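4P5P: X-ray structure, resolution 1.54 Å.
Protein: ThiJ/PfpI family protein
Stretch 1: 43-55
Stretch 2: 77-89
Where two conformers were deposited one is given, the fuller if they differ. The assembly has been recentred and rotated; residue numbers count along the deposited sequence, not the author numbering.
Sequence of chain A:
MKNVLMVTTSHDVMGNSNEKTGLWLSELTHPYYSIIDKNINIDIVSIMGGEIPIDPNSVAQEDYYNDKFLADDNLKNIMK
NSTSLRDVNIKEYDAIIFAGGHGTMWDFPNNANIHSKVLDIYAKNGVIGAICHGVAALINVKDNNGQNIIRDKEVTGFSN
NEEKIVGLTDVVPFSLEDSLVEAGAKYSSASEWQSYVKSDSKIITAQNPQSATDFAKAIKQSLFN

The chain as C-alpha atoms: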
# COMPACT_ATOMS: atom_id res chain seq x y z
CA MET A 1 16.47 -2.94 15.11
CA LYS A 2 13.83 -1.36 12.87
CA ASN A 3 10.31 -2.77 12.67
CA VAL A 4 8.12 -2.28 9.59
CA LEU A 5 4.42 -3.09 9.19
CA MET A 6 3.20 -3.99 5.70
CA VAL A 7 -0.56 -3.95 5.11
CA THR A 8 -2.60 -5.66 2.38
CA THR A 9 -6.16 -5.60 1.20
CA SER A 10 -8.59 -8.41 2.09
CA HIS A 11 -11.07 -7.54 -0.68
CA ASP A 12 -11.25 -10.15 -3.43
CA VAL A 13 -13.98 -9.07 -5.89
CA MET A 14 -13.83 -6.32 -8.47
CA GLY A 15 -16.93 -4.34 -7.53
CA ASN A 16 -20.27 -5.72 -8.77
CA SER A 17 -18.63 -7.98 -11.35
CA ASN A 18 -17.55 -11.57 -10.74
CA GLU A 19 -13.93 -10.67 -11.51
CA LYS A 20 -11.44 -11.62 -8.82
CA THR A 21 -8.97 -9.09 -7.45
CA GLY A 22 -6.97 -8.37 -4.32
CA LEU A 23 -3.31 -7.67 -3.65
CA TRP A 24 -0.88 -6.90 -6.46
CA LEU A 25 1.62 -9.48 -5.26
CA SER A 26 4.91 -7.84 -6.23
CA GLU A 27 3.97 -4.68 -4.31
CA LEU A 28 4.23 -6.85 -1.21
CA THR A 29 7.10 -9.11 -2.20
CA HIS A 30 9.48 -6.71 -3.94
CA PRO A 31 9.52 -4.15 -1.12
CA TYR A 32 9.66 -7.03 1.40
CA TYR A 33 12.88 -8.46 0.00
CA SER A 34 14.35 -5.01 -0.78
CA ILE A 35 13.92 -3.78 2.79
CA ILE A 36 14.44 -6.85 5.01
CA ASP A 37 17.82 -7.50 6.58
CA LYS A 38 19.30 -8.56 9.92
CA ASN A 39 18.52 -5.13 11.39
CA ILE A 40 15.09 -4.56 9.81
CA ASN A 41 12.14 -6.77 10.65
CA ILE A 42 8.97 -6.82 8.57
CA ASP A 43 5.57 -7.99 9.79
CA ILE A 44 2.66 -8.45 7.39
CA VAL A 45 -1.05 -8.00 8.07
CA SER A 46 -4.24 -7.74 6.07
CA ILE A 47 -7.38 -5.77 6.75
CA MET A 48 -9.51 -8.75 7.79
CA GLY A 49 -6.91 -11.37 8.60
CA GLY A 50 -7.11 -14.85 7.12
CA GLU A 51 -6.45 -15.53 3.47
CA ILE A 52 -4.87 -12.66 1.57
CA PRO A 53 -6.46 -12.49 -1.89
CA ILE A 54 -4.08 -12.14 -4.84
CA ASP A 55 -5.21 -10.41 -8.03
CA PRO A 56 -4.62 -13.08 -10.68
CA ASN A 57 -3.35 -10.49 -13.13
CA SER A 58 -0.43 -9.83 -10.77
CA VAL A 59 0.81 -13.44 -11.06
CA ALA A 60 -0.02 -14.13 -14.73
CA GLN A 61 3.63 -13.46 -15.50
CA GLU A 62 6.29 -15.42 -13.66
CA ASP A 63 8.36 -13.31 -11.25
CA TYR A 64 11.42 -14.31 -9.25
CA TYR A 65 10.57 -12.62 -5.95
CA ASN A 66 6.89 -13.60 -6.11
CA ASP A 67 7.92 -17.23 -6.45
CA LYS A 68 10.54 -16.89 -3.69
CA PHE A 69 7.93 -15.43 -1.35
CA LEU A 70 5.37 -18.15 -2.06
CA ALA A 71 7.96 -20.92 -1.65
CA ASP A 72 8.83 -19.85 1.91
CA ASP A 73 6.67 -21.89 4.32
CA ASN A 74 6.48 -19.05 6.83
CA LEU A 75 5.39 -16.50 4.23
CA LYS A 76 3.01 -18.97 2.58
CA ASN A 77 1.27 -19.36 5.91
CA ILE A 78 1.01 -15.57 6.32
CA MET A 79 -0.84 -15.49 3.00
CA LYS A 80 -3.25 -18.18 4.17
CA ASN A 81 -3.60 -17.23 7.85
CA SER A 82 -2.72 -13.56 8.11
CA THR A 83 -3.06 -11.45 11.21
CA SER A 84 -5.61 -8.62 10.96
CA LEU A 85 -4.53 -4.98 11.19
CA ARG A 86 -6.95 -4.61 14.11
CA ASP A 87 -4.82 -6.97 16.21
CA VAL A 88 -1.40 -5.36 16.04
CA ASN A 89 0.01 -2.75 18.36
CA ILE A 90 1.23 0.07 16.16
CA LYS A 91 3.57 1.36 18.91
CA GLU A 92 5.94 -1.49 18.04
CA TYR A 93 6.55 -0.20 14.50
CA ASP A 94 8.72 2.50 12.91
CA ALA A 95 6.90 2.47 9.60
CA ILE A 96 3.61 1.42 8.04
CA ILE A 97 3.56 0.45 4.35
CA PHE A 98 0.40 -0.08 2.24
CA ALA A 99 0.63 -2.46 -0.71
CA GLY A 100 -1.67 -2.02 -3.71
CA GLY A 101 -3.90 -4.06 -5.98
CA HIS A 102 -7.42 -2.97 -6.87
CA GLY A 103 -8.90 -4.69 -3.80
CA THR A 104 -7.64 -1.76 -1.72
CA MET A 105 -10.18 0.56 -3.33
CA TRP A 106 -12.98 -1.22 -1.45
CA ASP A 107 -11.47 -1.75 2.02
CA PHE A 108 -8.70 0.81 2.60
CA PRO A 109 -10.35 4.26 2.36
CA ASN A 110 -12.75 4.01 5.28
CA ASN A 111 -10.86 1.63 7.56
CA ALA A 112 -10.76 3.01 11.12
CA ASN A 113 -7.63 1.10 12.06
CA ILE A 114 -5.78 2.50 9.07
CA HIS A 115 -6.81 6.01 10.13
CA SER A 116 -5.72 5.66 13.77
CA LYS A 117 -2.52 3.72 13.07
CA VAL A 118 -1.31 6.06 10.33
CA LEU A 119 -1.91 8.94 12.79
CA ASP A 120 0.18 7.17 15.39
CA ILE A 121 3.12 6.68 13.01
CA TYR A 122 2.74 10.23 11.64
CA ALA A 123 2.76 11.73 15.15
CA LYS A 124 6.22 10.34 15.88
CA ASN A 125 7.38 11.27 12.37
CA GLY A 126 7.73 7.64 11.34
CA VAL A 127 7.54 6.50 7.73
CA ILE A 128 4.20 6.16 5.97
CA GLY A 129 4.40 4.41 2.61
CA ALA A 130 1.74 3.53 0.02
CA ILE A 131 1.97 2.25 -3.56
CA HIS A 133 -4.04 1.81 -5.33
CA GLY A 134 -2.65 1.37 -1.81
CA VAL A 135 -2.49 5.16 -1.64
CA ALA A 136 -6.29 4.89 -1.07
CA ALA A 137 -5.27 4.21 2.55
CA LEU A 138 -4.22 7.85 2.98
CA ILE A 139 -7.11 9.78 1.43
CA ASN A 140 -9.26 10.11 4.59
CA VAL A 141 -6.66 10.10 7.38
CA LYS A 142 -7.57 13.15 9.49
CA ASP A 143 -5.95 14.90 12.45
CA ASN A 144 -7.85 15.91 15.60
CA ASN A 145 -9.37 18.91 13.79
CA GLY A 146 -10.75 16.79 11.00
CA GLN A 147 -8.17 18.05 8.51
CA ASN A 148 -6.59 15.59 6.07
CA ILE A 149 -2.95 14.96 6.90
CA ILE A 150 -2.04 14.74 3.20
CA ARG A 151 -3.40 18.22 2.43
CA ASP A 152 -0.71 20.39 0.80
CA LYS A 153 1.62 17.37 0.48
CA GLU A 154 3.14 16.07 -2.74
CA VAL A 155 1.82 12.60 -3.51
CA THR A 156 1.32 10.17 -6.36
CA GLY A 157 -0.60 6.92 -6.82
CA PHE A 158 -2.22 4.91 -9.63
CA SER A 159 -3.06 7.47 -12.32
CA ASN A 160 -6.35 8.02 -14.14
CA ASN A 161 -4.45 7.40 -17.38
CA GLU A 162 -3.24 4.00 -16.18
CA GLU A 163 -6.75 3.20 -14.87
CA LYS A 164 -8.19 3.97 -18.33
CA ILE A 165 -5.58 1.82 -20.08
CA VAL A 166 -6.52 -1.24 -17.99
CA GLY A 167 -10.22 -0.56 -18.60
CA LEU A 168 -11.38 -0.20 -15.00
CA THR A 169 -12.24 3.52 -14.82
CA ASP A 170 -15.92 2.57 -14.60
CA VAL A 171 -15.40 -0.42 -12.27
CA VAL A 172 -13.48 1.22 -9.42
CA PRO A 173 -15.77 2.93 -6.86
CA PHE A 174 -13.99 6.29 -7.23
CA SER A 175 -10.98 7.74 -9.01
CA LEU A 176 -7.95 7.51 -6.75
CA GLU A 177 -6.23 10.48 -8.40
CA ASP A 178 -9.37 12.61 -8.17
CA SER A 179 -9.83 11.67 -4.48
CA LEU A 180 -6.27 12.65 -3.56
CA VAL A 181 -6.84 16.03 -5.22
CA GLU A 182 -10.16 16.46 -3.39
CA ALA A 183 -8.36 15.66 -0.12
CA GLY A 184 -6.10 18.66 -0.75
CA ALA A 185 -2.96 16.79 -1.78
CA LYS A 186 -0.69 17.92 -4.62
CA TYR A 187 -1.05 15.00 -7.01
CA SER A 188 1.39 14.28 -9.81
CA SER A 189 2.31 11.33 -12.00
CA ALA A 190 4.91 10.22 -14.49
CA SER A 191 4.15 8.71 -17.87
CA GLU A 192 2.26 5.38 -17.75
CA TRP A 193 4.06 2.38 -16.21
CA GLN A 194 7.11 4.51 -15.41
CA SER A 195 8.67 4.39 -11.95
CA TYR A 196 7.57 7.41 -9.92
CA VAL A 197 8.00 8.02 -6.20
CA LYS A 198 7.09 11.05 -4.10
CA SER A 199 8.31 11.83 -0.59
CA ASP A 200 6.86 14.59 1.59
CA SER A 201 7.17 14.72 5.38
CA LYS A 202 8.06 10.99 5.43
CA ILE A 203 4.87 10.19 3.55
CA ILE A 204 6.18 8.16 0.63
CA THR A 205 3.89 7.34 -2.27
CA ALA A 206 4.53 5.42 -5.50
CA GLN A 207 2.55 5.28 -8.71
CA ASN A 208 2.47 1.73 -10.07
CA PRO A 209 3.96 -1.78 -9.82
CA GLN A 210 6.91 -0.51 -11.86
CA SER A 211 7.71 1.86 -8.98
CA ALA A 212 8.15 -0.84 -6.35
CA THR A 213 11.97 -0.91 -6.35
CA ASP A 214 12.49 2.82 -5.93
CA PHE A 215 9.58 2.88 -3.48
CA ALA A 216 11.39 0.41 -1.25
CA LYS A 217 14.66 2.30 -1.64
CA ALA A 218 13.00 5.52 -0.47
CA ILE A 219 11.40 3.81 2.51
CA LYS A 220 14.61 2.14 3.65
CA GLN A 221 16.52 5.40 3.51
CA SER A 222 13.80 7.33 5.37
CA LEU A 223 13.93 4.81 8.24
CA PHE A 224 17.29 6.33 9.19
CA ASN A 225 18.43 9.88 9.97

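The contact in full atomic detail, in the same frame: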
# COMPACT_ATOMS: atom_id res chain seq x y z
N ASP A 43 6.78 -7.22 9.48
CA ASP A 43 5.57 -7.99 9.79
C ASP A 43 4.51 -7.63 8.77
O ASP A 43 4.43 -6.50 8.32
CB ASP A 43 5.07 -7.70 11.20
CG ASP A 43 6.04 -8.16 12.27
OD1 ASP A 43 6.83 -9.10 12.03
OD2 ASP A 43 5.99 -7.60 13.38
N ILE A 44 3.70 -8.61 8.39
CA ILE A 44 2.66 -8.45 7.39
C ILE A 44 1.30 -8.70 8.00
O ILE A 44 1.12 -9.67 8.74
CB ILE A 44 2.89 -9.42 6.21
CG1 ILE A 44 4.23 -9.12 5.53
CG2 ILE A 44 1.76 -9.34 5.19
CD1 ILE A 44 4.71 -10.23 4.60
N VAL A 45 0.35 -7.82 7.69
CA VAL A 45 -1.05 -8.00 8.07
C VAL A 45 -1.96 -7.68 6.91
O VAL A 45 -1.56 -7.01 5.95
CB VAL A 45 -1.45 -7.11 9.26
CG1 VAL A 45 -0.64 -7.49 10.49
CG2 VAL A 45 -1.30 -5.64 8.93
N SER A 46 -3.20 -8.15 7.00
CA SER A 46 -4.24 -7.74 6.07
C SER A 46 -5.35 -7.05 6.83
O SER A 46 -5.37 -7.05 8.05
CB SER A 46 -4.80 -8.95 5.32
OG SER A 46 -5.51 -9.82 6.18
N ILE A 47 -6.27 -6.45 6.11
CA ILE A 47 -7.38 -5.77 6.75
C ILE A 47 -8.19 -6.72 7.63
O ILE A 47 -8.46 -6.42 8.79
CB ILE A 47 -8.29 -5.12 5.71
CG1 ILE A 47 -7.55 -3.99 4.99
CG2 ILE A 47 -9.56 -4.57 6.36
CD1 ILE A 47 -7.06 -2.84 5.88
N MET A 48 -8.57 -7.88 7.09
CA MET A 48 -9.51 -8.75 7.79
C MET A 48 -8.82 -9.91 8.48
O MET A 48 -9.42 -10.59 9.32
CB MET A 48 -10.57 -9.28 6.82
CG MET A 48 -11.57 -8.25 6.32
SD MET A 48 -12.62 -7.52 7.60
CE MET A 48 -13.25 -8.98 8.41
N GLY A 49 -7.56 -10.15 8.15
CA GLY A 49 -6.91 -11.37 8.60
C GLY A 49 -7.36 -12.52 7.71
O GLY A 49 -8.23 -12.37 6.84
N GLY A 50 -6.76 -13.69 7.92
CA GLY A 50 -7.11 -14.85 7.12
C GLY A 50 -6.44 -14.81 5.76
O GLY A 50 -5.34 -14.26 5.60
N GLU A 51 -7.11 -15.34 4.75
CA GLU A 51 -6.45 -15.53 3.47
C GLU A 51 -6.33 -14.20 2.74
O GLU A 51 -7.32 -13.48 2.59
CB GLU A 51 -7.20 -16.53 2.60
CG GLU A 51 -6.53 -16.81 1.29
CD GLU A 51 -7.15 -17.97 0.55
OE1 GLU A 51 -7.10 -17.96 -0.69
OE2 GLU A 51 -7.69 -18.89 1.21
N ILE A 52 -5.12 -13.89 2.30
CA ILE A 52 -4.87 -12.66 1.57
C ILE A 52 -5.15 -12.92 0.09
O ILE A 52 -4.46 -13.73 -0.53
CB ILE A 52 -3.42 -12.14 1.77
CG1 ILE A 52 -3.19 -11.80 3.25
CG2 ILE A 52 -3.17 -10.92 0.89
CD1 ILE A 52 -1.79 -11.31 3.59
N PRO A 53 -6.15 -12.24 -0.48
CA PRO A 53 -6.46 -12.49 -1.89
C PRO A 53 -5.42 -11.87 -2.82
O PRO A 53 -4.97 -10.74 -2.58
CB PRO A 53 -7.83 -11.82 -2.07
CG PRO A 53 -7.82 -10.71 -1.11
CD PRO A 53 -7.02 -11.19 0.09
N ILE A 54 -5.04 -12.62 -3.86
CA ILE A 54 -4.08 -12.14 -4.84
C ILE A 54 -4.79 -11.88 -6.17
O ILE A 54 -5.50 -12.74 -6.69
CB ILE A 54 -2.94 -13.15 -5.03
CG1 ILE A 54 -2.18 -13.30 -3.71
CG2 ILE A 54 -1.98 -12.70 -6.16
CD1 ILE A 54 -1.22 -14.45 -3.71
N ASP A 55 -4.62 -10.68 -6.72
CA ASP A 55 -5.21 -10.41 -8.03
C ASP A 55 -4.53 -11.31 -9.06
O ASP A 55 -3.32 -11.28 -9.18
CB ASP A 55 -5.07 -8.94 -8.41
CG ASP A 55 -5.86 -8.59 -9.66
OD1 ASP A 55 -5.79 -9.34 -10.65
OD2 ASP A 55 -6.56 -7.55 -9.64
N ASN A 77 2.29 -19.26 4.88
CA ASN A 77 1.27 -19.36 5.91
C ASN A 77 0.73 -17.98 6.31
O ASN A 77 -0.43 -17.86 6.70
CB ASN A 77 1.79 -20.12 7.13
CG ASN A 77 0.70 -20.39 8.15
OD1 ASN A 77 -0.29 -21.08 7.86
ND2 ASN A 77 0.86 -19.83 9.33
N ILE A 78 1.53 -16.93 6.19
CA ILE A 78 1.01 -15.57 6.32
C ILE A 78 -0.10 -15.33 5.29
O ILE A 78 -1.16 -14.76 5.60
CB ILE A 78 2.10 -14.52 6.15
CG1 ILE A 78 3.03 -14.54 7.37
CG2 ILE A 78 1.49 -13.11 5.97
CD1 ILE A 78 4.23 -13.64 7.26
N MET A 79 0.14 -15.74 4.06
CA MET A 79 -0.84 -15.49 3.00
C MET A 79 -2.13 -16.26 3.22
O MET A 79 -3.19 -15.84 2.78
CB MET A 79 -0.25 -15.82 1.62
CG MET A 79 0.96 -14.98 1.28
SD MET A 79 0.65 -13.20 1.24
CE MET A 79 -0.36 -13.05 -0.21
N LYS A 80 -2.04 -17.40 3.91
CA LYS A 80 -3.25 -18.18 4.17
C LYS A 80 -3.95 -17.76 5.46
O LYS A 80 -5.18 -17.71 5.53
CB LYS A 80 -2.91 -19.67 4.24
CG LYS A 80 -4.14 -20.58 4.39
CD LYS A 80 -5.17 -20.30 3.26
CE LYS A 80 -6.38 -21.21 3.31
N ASN A 81 -3.14 -17.46 6.48
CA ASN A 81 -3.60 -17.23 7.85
C ASN A 81 -3.01 -15.93 8.38
O ASN A 81 -2.33 -15.91 9.39
CB ASN A 81 -3.20 -18.40 8.77
CG ASN A 81 -4.01 -19.65 8.53
OD1 ASN A 81 -5.25 -19.62 8.55
ND2 ASN A 81 -3.32 -20.76 8.30
N SER A 82 -3.29 -14.83 7.69
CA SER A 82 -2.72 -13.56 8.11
C SER A 82 -3.37 -13.02 9.38
O SER A 82 -4.54 -13.27 9.68
CB SER A 82 -2.84 -12.53 6.99
OG SER A 82 -4.17 -12.10 6.77
N THR A 83 -2.57 -12.26 10.11
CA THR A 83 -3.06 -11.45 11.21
C THR A 83 -3.80 -10.23 10.65
O THR A 83 -3.41 -9.66 9.62
CB THR A 83 -1.89 -11.03 12.10
OG1 THR A 83 -1.23 -12.21 12.59
CG2 THR A 83 -2.35 -10.17 13.25
N SER A 84 -4.88 -9.83 11.32
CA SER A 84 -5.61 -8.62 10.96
C SER A 84 -4.91 -7.37 11.50
O SER A 84 -4.32 -7.39 12.59
CB SER A 84 -7.04 -8.67 11.49
OG SER A 84 -7.68 -7.41 11.33
N LEU A 85 -4.99 -6.29 10.74
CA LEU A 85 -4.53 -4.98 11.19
C LEU A 85 -5.09 -4.61 12.57
O LEU A 85 -4.42 -3.98 13.37
CB LEU A 85 -4.92 -3.93 10.15
CG LEU A 85 -4.47 -2.49 10.41
CD1 LEU A 85 -2.96 -2.37 10.37
CD2 LEU A 85 -5.13 -1.55 9.41
N ARG A 86 -6.33 -5.00 12.84
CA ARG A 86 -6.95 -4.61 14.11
C ARG A 86 -6.23 -5.22 15.31
O ARG A 86 -6.43 -4.76 16.43
CB ARG A 86 -8.42 -5.01 14.15
CG ARG A 86 -8.67 -6.48 14.40
CD ARG A 86 -10.17 -6.83 14.35
NE ARG A 86 -10.71 -6.69 13.01
CZ ARG A 86 -10.78 -7.66 12.10
NH1 ARG A 86 -10.38 -8.91 12.35
NH2 ARG A 86 -11.27 -7.38 10.91
N ASP A 87 -5.42 -6.25 15.09
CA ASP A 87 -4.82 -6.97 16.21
C ASP A 87 -3.38 -6.65 16.50
O ASP A 87 -2.80 -7.21 17.43
CB ASP A 87 -4.97 -8.47 15.98
CG ASP A 87 -6.42 -8.93 16.14
OD1 ASP A 87 -7.16 -8.37 16.99
OD2 ASP A 87 -6.82 -9.86 15.43
N VAL A 88 -2.79 -5.72 15.77
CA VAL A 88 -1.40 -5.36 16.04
C VAL A 88 -1.33 -4.09 16.86
O VAL A 88 -2.23 -3.24 16.80
CB VAL A 88 -0.58 -5.20 14.75
CG1 VAL A 88 -0.55 -6.51 14.00
CG2 VAL A 88 -1.15 -4.10 13.89
N ASN A 89 -0.27 -3.98 17.64
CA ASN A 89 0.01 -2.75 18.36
C ASN A 89 0.99 -1.90 17.57
O ASN A 89 2.17 -2.22 17.49
CB ASN A 89 0.56 -3.03 19.75
CG ASN A 89 0.53 -1.81 20.63
OD1 ASN A 89 0.79 -0.70 20.17
ND2 ASN A 89 0.19 -2.00 21.90
O HOH W 1 0.12 -12.05 9.19

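How a chain can keep bonding to one partner as it passes from strand to loop is well illustrated by residues 43-55 packing against 77-89. At I44, still in the strand, CG2 meets CG2 of I78 at 3.9 Å, while a water accepts from T83 N (2.9 Å) and donates to I44 O (2.6 Å), bridging I44 and T83, which do not bond directly. V45 makes apolar side-chain contacts, with CG1 3.6 Å from V88 CG1 and CG2 3.9 Å from L85 CD1, while its CB also lies 3.2 Å from T83 O. Parallel pairing is clearest at S46, whose N donates to T83 O (3.0 Å) and whose O accepts from L85 N (2.8 Å). Just beyond the strand a side chain joins in: S84 OG donates to I47 O (2.8 Å). G49 has phi/psi of 78/175, angles that call for glycine, and its CA sits 3.2 Å from S82 O. The turn reverses the pairing, so G50 and S82 form a single antiparallel bridge: G50 N donates to S82 O (2.9 Å), and G50 O accepts from both S82 N (3.0 Å) and S82 OG (2.7 Å). I52 N then donates to M79 O (2.8 Å), near the end of the helix. Finally, M79 CE nestles between I52 CG2 (3.7 Å) and I54 CD1 (3.9 Å), closing the contact with hydrocarbon.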